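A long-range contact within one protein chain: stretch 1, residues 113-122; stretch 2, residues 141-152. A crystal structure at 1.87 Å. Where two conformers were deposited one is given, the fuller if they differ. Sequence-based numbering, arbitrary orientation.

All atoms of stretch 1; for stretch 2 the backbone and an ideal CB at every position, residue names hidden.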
ATOM      1  N   PRO A 113      -2.649  15.699  15.453  1.00 35.20           N
ATOM      2  CA  PRO A 113      -2.822  14.453  16.209  1.00 35.21           C
ATOM      3  C   PRO A 113      -2.586  13.212  15.364  1.00 35.76           C
ATOM      4  O   PRO A 113      -3.125  13.122  14.262  1.00 35.51           O
ATOM      5  CB  PRO A 113      -4.290  14.518  16.644  1.00 34.89           C
ATOM      6  CG  PRO A 113      -4.524  15.941  16.816  1.00 34.55           C
ATOM      7  CD  PRO A 113      -3.810  16.584  15.652  1.00 35.04           C
ATOM      8  N   LEU A 114      -1.817  12.259  15.880  1.00 35.84           N
ATOM      9  CA  LEU A 114      -1.638  10.993  15.197  1.00 36.80           C
ATOM     10  C   LEU A 114      -2.985  10.348  14.793  1.00 36.76           C
ATOM     11  O   LEU A 114      -3.122   9.798  13.691  1.00 35.50           O
ATOM     12  CB  LEU A 114      -0.864   9.996  16.068  1.00 37.42           C
ATOM     13  CG  LEU A 114      -0.418   8.713  15.383  1.00 39.09           C
ATOM     14  CD1 LEU A 114       0.580   9.055  14.266  1.00 41.61           C
ATOM     15  CD2 LEU A 114       0.240   7.762  16.397  1.00 39.06           C
ATOM     16  N   GLU A 115      -3.955  10.403  15.692  1.00 37.72           N
ATOM     17  CA  GLU A 115      -5.257   9.829  15.407  1.00 39.06           C
ATOM     18  C   GLU A 115      -6.007  10.471  14.238  1.00 39.25           C
ATOM     19  O   GLU A 115      -6.751   9.764  13.535  1.00 39.67           O
ATOM     20  CB  GLU A 115      -6.140   9.818  16.642  1.00 39.94           C
ATOM     21  CG  GLU A 115      -6.215  11.100  17.410  1.00 42.91           C
ATOM     22  CD  GLU A 115      -7.378  11.087  18.396  1.00 50.05           C
ATOM     23  OE1 GLU A 115      -7.583  12.118  19.099  1.00 54.21           O
ATOM     24  OE2 GLU A 115      -8.099  10.051  18.460  1.00 53.01           O
ATOM     25  N   GLU A 116      -5.857  11.788  14.054  1.00 38.96           N
ATOM     26  CA  GLU A 116      -6.444  12.452  12.876  1.00 39.62           C
ATOM     27  C   GLU A 116      -5.738  12.021  11.601  1.00 39.14           C
ATOM     28  O   GLU A 116      -6.403  11.858  10.579  1.00 39.18           O
ATOM     29  CB  GLU A 116      -6.548  13.991  12.965  0.65 39.85           C
ATOM     30  CG  GLU A 116      -6.670  14.739  11.599  0.65 43.13           C
ATOM     31  CD  GLU A 116      -7.992  14.577  10.782  0.65 44.83           C
ATOM     32  OE1 GLU A 116      -8.419  15.580  10.133  0.65 46.22           O
ATOM     33  OE2 GLU A 116      -8.607  13.482  10.740  0.65 43.86           O
ATOM     34  N   ALA A 117      -4.423  11.802  11.668  1.00 38.54           N
ATOM     35  CA  ALA A 117      -3.650  11.306  10.530  1.00 38.93           C
ATOM     36  C   ALA A 117      -4.020   9.868  10.090  1.00 39.01           C
ATOM     37  O   ALA A 117      -4.040   9.554   8.891  1.00 38.28           O
ATOM     38  CB  ALA A 117      -2.186  11.388  10.841  1.00 39.13           C
ATOM     39  N   LEU A 118      -4.282   8.998  11.066  1.00 39.27           N
ATOM     40  CA  LEU A 118      -4.726   7.620  10.821  1.00 38.90           C
ATOM     41  C   LEU A 118      -6.124   7.649  10.229  1.00 37.79           C
ATOM     42  O   LEU A 118      -6.429   6.876   9.330  1.00 39.00           O
ATOM     43  CB  LEU A 118      -4.692   6.792  12.134  1.00 39.14           C
ATOM     44  CG  LEU A 118      -5.228   5.342  12.076  1.00 41.47           C
ATOM     45  CD1 LEU A 118      -4.561   4.420  13.071  1.00 41.80           C
ATOM     46  CD2 LEU A 118      -6.755   5.290  12.310  1.00 43.12           C
ATOM     47  N   LYS A 119      -6.977   8.530  10.721  1.00 37.26           N
ATOM     48  CA  LYS A 119      -8.329   8.668  10.192  1.00 36.87           C
ATOM     49  C   LYS A 119      -8.297   9.079   8.729  1.00 36.51           C
ATOM     50  O   LYS A 119      -9.025   8.543   7.921  1.00 35.64           O
ATOM     51  CB  LYS A 119      -9.133   9.683  10.988  1.00 36.84           C
ATOM     52  CG  LYS A 119     -10.527   9.929  10.439  1.00 39.30           C
ATOM     53  CD  LYS A 119     -11.236  11.089  11.152  1.00 41.41           C
ATOM     54  CE  LYS A 119     -12.528  11.480  10.439  1.00 43.75           C
ATOM     55  NZ  LYS A 119     -13.618  10.482  10.647  1.00 45.42           N
ATOM     56  N   LEU A 120      -7.436  10.034   8.409  1.00 36.64           N
ATOM     57  CA  LEU A 120      -7.234  10.501   7.032  1.00 36.41           C
ATOM     58  C   LEU A 120      -6.767   9.387   6.129  1.00 35.25           C
ATOM     59  O   LEU A 120      -7.256   9.232   5.023  1.00 35.71           O
ATOM     60  CB  LEU A 120      -6.186  11.639   6.995  1.00 36.69           C
ATOM     61  CG  LEU A 120      -6.681  12.997   7.505  1.00 35.71           C
ATOM     62  CD1 LEU A 120      -5.482  13.951   7.603  1.00 35.87           C
ATOM     63  CD2 LEU A 120      -7.774  13.588   6.614  1.00 37.20           C
ATOM     64  N   MET A 121      -5.785   8.631   6.577  1.00 34.99           N
ATOM     65  CA  MET A 121      -5.315   7.524   5.805  1.00 34.46           C
ATOM     66  C   MET A 121      -6.431   6.581   5.486  1.00 34.47           C
ATOM     67  O   MET A 121      -6.627   6.212   4.338  1.00 33.85           O
ATOM     68  CB  MET A 121      -4.243   6.769   6.547  1.00 35.10           C
ATOM     69  CG  MET A 121      -2.930   7.463   6.515  1.00 33.77           C
ATOM     70  SD  MET A 121      -1.590   6.436   7.046  1.00 37.66           S
ATOM     71  CE  MET A 121      -0.439   7.727   7.207  1.00 33.98           C
ATOM     72  N   ILE A 122      -7.158   6.186   6.510  1.00 35.55           N
ATOM     73  CA  ILE A 122      -8.239   5.221   6.323  1.00 35.57           C
ATOM     74  C   ILE A 122      -9.372   5.746   5.437  1.00 36.25           C
ATOM     75  O   ILE A 122      -9.790   5.066   4.490  1.00 36.78           O
ATOM     76  CB  ILE A 122      -8.746   4.721   7.679  1.00 35.00           C
ATOM     77  CG1 ILE A 122      -7.669   3.830   8.322  1.00 35.78           C
ATOM     78  CG2 ILE A 122     -10.010   3.875   7.468  1.00 34.95           C
ATOM     79  CD1 ILE A 122      -7.832   3.599   9.827  1.00 35.81           C
ATOM     80  N   UNK A 141       7.451  13.610   5.790  1.00 37.84           N
ATOM     81  CA  UNK A 141       6.620  12.544   5.213  1.00 37.81           C
ATOM     82  C   UNK A 141       6.062  11.620   6.323  1.00 36.46           C
ATOM     83  O   UNK A 141       6.665  11.455   7.380  1.00 36.05           O
ATOM     84  CB  UNK A 141       7.433  11.730   4.205  1.00 37.81           C
ATOM     85  N   UNK A 142       4.920  10.998   6.074  1.00 35.80           N
ATOM     86  CA  UNK A 142       4.337  10.062   7.038  1.00 35.14           C
ATOM     87  C   UNK A 142       3.795   8.862   6.332  1.00 34.98           C
ATOM     88  O   UNK A 142       3.090   9.048   5.393  1.00 35.87           O
ATOM     89  CB  UNK A 142       3.232  10.728   7.861  1.00 35.14           C
ATOM     90  N   UNK A 143       4.089   7.643   6.777  1.00 35.08           N
ATOM     91  CA  UNK A 143       3.413   6.464   6.224  1.00 34.52           C
ATOM     92  C   UNK A 143       2.776   5.583   7.252  1.00 33.88           C
ATOM     93  O   UNK A 143       2.964   5.744   8.444  1.00 33.40           O
ATOM     94  CB  UNK A 143       4.403   5.627   5.412  1.00 34.52           C
ATOM     95  N   UNK A 144       1.944   4.658   6.777  1.00 35.15           N
ATOM     96  CA  UNK A 144       1.261   3.734   7.659  1.00 35.69           C
ATOM     97  C   UNK A 144       2.207   2.910   8.547  1.00 36.83           C
ATOM     98  O   UNK A 144       1.879   2.572   9.662  1.00 35.66           O
ATOM     99  CB  UNK A 144       0.394   2.791   6.822  1.00 35.69           C
ATOM    100  N   UNK A 145       3.411   2.623   8.072  1.00 38.28           N
ATOM    101  CA  UNK A 145       4.293   1.777   8.815  1.00 37.86           C
ATOM    102  C   UNK A 145       4.801   2.516  10.057  1.00 37.96           C
ATOM    103  O   UNK A 145       5.000   1.911  11.098  1.00 37.85           O
ATOM    104  CB  UNK A 145       5.454   1.314   7.933  1.00 37.86           C
ATOM    105  N   UNK A 146       5.036   3.818   9.924  1.00 37.53           N
ATOM    106  CA  UNK A 146       5.422   4.641  11.064  1.00 37.05           C
ATOM    107  C   UNK A 146       4.362   4.665  12.163  1.00 37.08           C
ATOM    108  O   UNK A 146       4.692   4.628  13.340  1.00 37.35           O
ATOM    109  CB  UNK A 146       5.708   6.069  10.596  1.00 37.05           C
ATOM    110  N   UNK A 147       3.101   4.747  11.766  1.00 37.13           N
ATOM    111  CA  UNK A 147       1.980   4.715  12.696  1.00 36.85           C
ATOM    112  C   UNK A 147       1.931   3.375  13.386  1.00 36.52           C
ATOM    113  O   UNK A 147       1.772   3.320  14.598  1.00 36.06           O
ATOM    114  CB  UNK A 147       0.659   4.997  11.978  1.00 36.85           C
ATOM    115  N   UNK A 148       2.106   2.296  12.628  1.00 36.10           N
ATOM    116  CA  UNK A 148       2.116   0.964  13.204  1.00 36.21           C
ATOM    117  C   UNK A 148       3.245   0.757  14.196  1.00 35.85           C
ATOM    118  O   UNK A 148       3.031   0.172  15.250  1.00 36.22           O
ATOM    119  CB  UNK A 148       2.214  -0.081  12.091  1.00 36.21           C
ATOM    120  N   UNK A 149       4.427   1.234  13.837  1.00 34.35           N
ATOM    121  CA  UNK A 149       5.585   1.168  14.680  1.00 34.27           C
ATOM    122  C   UNK A 149       5.285   1.835  16.029  1.00 34.58           C
ATOM    123  O   UNK A 149       5.466   1.236  17.081  1.00 34.78           O
ATOM    124  CB  UNK A 149       6.783   1.826  13.992  1.00 34.27           C
ATOM    125  N   UNK A 150       4.856   3.091  15.974  1.00 32.63           N
ATOM    126  CA  UNK A 150       4.494   3.874  17.151  1.00 32.07           C
ATOM    127  C   UNK A 150       3.534   3.150  18.062  1.00 32.49           C
ATOM    128  O   UNK A 150       3.709   3.106  19.264  1.00 31.90           O
ATOM    129  CB  UNK A 150       3.880   5.209  16.726  1.00 32.07           C
ATOM    130  N   UNK A 151       2.480   2.611  17.469  1.00 32.21           N
ATOM    131  CA  UNK A 151       1.405   2.021  18.252  1.00 32.59           C
ATOM    132  C   UNK A 151       1.756   0.701  18.889  1.00 32.37           C
ATOM    133  O   UNK A 151       1.411   0.478  20.045  1.00 32.95           O
ATOM    134  CB  UNK A 151       0.170   1.833  17.368  1.00 32.59           C
ATOM    135  N   UNK A 152       2.464  -0.159  18.157  1.00 31.67           N
ATOM    136  CA  UNK A 152       2.765  -1.500  18.633  1.00 31.65           C
ATOM    137  C   UNK A 152       4.114  -1.696  19.294  1.00 31.42           C
ATOM    138  O   UNK A 152       4.291  -2.678  20.025  1.00 30.17           O
ATOM    139  CB  UNK A 152       2.663  -2.472  17.456  1.00 31.65           C
TER

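Stretch 1 presents one greasy stripe of a helix, Leu114, Ala117, Leu118 and Met121, spaced so that all four lie along the same side. Stretch 2 meets it first as a strand and then as a helix running at 136° to it, and with no polar group on the stripe, shape and apolar character are what it asks for.

Position 141 has extended backbone angles and finds nothing of stretch 1 within 5.5 Å of its ideal CB, so this contact leaves it free. It is Asp141, whose OD1 is hydrogen-bonded elsewhere in the structure.

Position 142, still extended, points its CA-to-CB bond toward stretch 1, with Met121 CE 4.8 Å from the ideal CB. The small side chain of Ala117 leaves room beyond, so a mid-sized or long aliphatic residue would suit: leucine, isoleucine, methionine, perhaps valine. Leu142 is deposited, with chi1 t and chi2 p. Its CD2 comes 3.8 Å from Ala117 CB, and its CG lies 4.0 Å from Met121 CE, so one side chain touches two successive turns of the opposing helix.

Position 143 points away and sits just before a helix, at phi/psi -126/168. Asparagine, aspartate, serine or threonine would be good caps. Asn143 takes the role: the backbone N of position 146 donates to Asn143 OD1 at 3.0 Å. The backbone still touches stretch 1, for Met121 CE packs 3.9 Å from Asn143 C.

Position 144 begins the helix, its bond directed sideways and its ideal CB 4.2 Å from Met121 SD. A small residue, alanine or serine, looks apt. In Ser144 the CB lies 4.1 Å from Met121 SD, while OG is hydrogen-bonded elsewhere in the structure.

Position 145 is out of reach and 146 points sideways without contact; stretch 1 dictates neither. Leu145 fills the first. At the second, Glu146 returns the cap's favour: Asn143 N donates to Glu146 OE1 at 3.2 Å, bracing the start of the helix.

Position 147 points squarely toward stretch 1, its ideal CB 4.7 Å from Leu114 CD1 and 5.4 Å from Leu118 CD1. A branched or long aliphatic side chain is the natural answer; isoleucine, leucine or valine could serve. Ile147 reaches three residues: CG1 is 3.8 Å from Leu114 CD1, CG2 is 4.1 Å from Leu118 CD1, and CD1 is 3.7 Å from Met121 CE. One side chain thus touches three residues of the stripe.

Positions 148 and 149 lie out of reach and accept any good helix former here; they are Leu148 and Leu149.

Position 150 faces stretch 1 with Leu114 CD2 4.5 Å from its ideal CB, so a small apolar group already makes contact. Ala150 does so, CB to Leu114 CD2 at 4.4 Å.

Position 151 also points toward stretch 1, but nothing lies within 5.5 Å of its ideal CB, which calls for length: leucine or methionine. Leu151 spans the gap, CD2 lying 4.4 Å from Leu114 CD2 and CD1 4.5 Å from Leu118 CD1.

Position 152 is beyond reach; Trp152 has NE1 hydrogen-bonded elsewhere in the structure.

Stretch 2, residues 141-152: DLNSLEILLALW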
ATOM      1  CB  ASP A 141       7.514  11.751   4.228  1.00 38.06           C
ATOM      2  CG  ASP A 141       6.756  11.021   3.184  1.00 38.03           C
ATOM      3  OD1 ASP A 141       5.632  11.449   2.820  1.00 38.91           O
ATOM      4  OD2 ASP A 141       7.210   9.957   2.703  1.00 41.91           O
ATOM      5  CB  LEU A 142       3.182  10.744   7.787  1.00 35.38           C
ATOM      6  CG  LEU A 142       2.496   9.946   8.898  1.00 34.56           C
ATOM      7  CD1 LEU A 142       3.427   9.627  10.048  1.00 36.54           C
ATOM      8  CD2 LEU A 142       1.294  10.702   9.414  1.00 35.61           C
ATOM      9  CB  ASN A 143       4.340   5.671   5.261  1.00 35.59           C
ATOM     10  CG  ASN A 143       5.418   4.865   5.945  1.00 35.31           C
ATOM     11  OD1 ASN A 143       5.499   4.781   7.168  1.00 38.65           O
ATOM     12  ND2 ASN A 143       6.254   4.227   5.144  1.00 35.68           N
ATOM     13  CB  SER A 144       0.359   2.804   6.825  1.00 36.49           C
ATOM     14  OG  SER A 144       1.098   2.055   5.878  1.00 37.74           O
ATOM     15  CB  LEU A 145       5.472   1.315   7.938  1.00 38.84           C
ATOM     16  CG  LEU A 145       5.172   0.739   6.540  1.00 38.28           C
ATOM     17  CD1 LEU A 145       6.452   0.121   5.980  1.00 36.55           C
ATOM     18  CD2 LEU A 145       4.037  -0.253   6.529  1.00 39.11           C
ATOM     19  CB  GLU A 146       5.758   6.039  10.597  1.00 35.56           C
ATOM     20  CG  GLU A 146       7.052   6.035   9.810  1.00 35.17           C
ATOM     21  CD  GLU A 146       7.372   7.386   9.230  1.00 33.19           C
ATOM     22  OE1 GLU A 146       6.448   8.099   8.819  1.00 30.63           O
ATOM     23  OE2 GLU A 146       8.559   7.724   9.205  1.00 34.34           O
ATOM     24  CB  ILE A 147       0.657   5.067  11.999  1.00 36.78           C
ATOM     25  CG1 ILE A 147       0.690   6.502  11.481  1.00 36.73           C
ATOM     26  CG2 ILE A 147      -0.540   4.962  12.955  1.00 37.15           C
ATOM     27  CD1 ILE A 147      -0.573   6.958  10.856  1.00 37.58           C
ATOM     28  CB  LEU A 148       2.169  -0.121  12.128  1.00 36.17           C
ATOM     29  CG  LEU A 148       0.870  -0.218  11.320  1.00 36.89           C
ATOM     30  CD1 LEU A 148       1.034  -1.172  10.106  1.00 38.71           C
ATOM     31  CD2 LEU A 148      -0.363  -0.637  12.164  1.00 39.25           C
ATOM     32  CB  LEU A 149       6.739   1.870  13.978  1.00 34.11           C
ATOM     33  CG  LEU A 149       8.165   1.660  14.533  1.00 31.74           C
ATOM     34  CD1 LEU A 149       9.140   2.220  13.586  1.00 32.15           C
ATOM     35  CD2 LEU A 149       8.383   2.267  15.990  1.00 32.32           C
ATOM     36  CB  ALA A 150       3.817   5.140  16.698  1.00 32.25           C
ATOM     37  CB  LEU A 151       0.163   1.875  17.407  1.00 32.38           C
ATOM     38  CG  LEU A 151      -0.499   3.207  17.020  1.00 32.04           C
ATOM     39  CD1 LEU A 151      -1.632   2.841  16.063  1.00 34.23           C
ATOM     40  CD2 LEU A 151      -0.985   3.997  18.212  1.00 33.47           C
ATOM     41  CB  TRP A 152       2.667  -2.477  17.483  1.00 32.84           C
ATOM     42  CG  TRP A 152       1.234  -2.691  17.049  1.00 32.28           C
ATOM     43  CD1 TRP A 152       0.661  -2.172  15.948  1.00 34.86           C
ATOM     44  CD2 TRP A 152       0.216  -3.454  17.718  1.00 34.10           C
ATOM     45  NE1 TRP A 152      -0.663  -2.530  15.899  1.00 34.18           N
ATOM     46  CE2 TRP A 152      -0.951  -3.327  16.969  1.00 35.23           C
ATOM     47  CE3 TRP A 152       0.182  -4.240  18.879  1.00 37.04           C
ATOM     48  CZ2 TRP A 152      -2.161  -3.970  17.322  1.00 35.77           C
ATOM     49  CZ3 TRP A 152      -0.996  -4.885  19.228  1.00 38.71           C
ATOM     50  CH2 TRP A 152      -2.157  -4.729  18.455  1.00 38.09           C
TER
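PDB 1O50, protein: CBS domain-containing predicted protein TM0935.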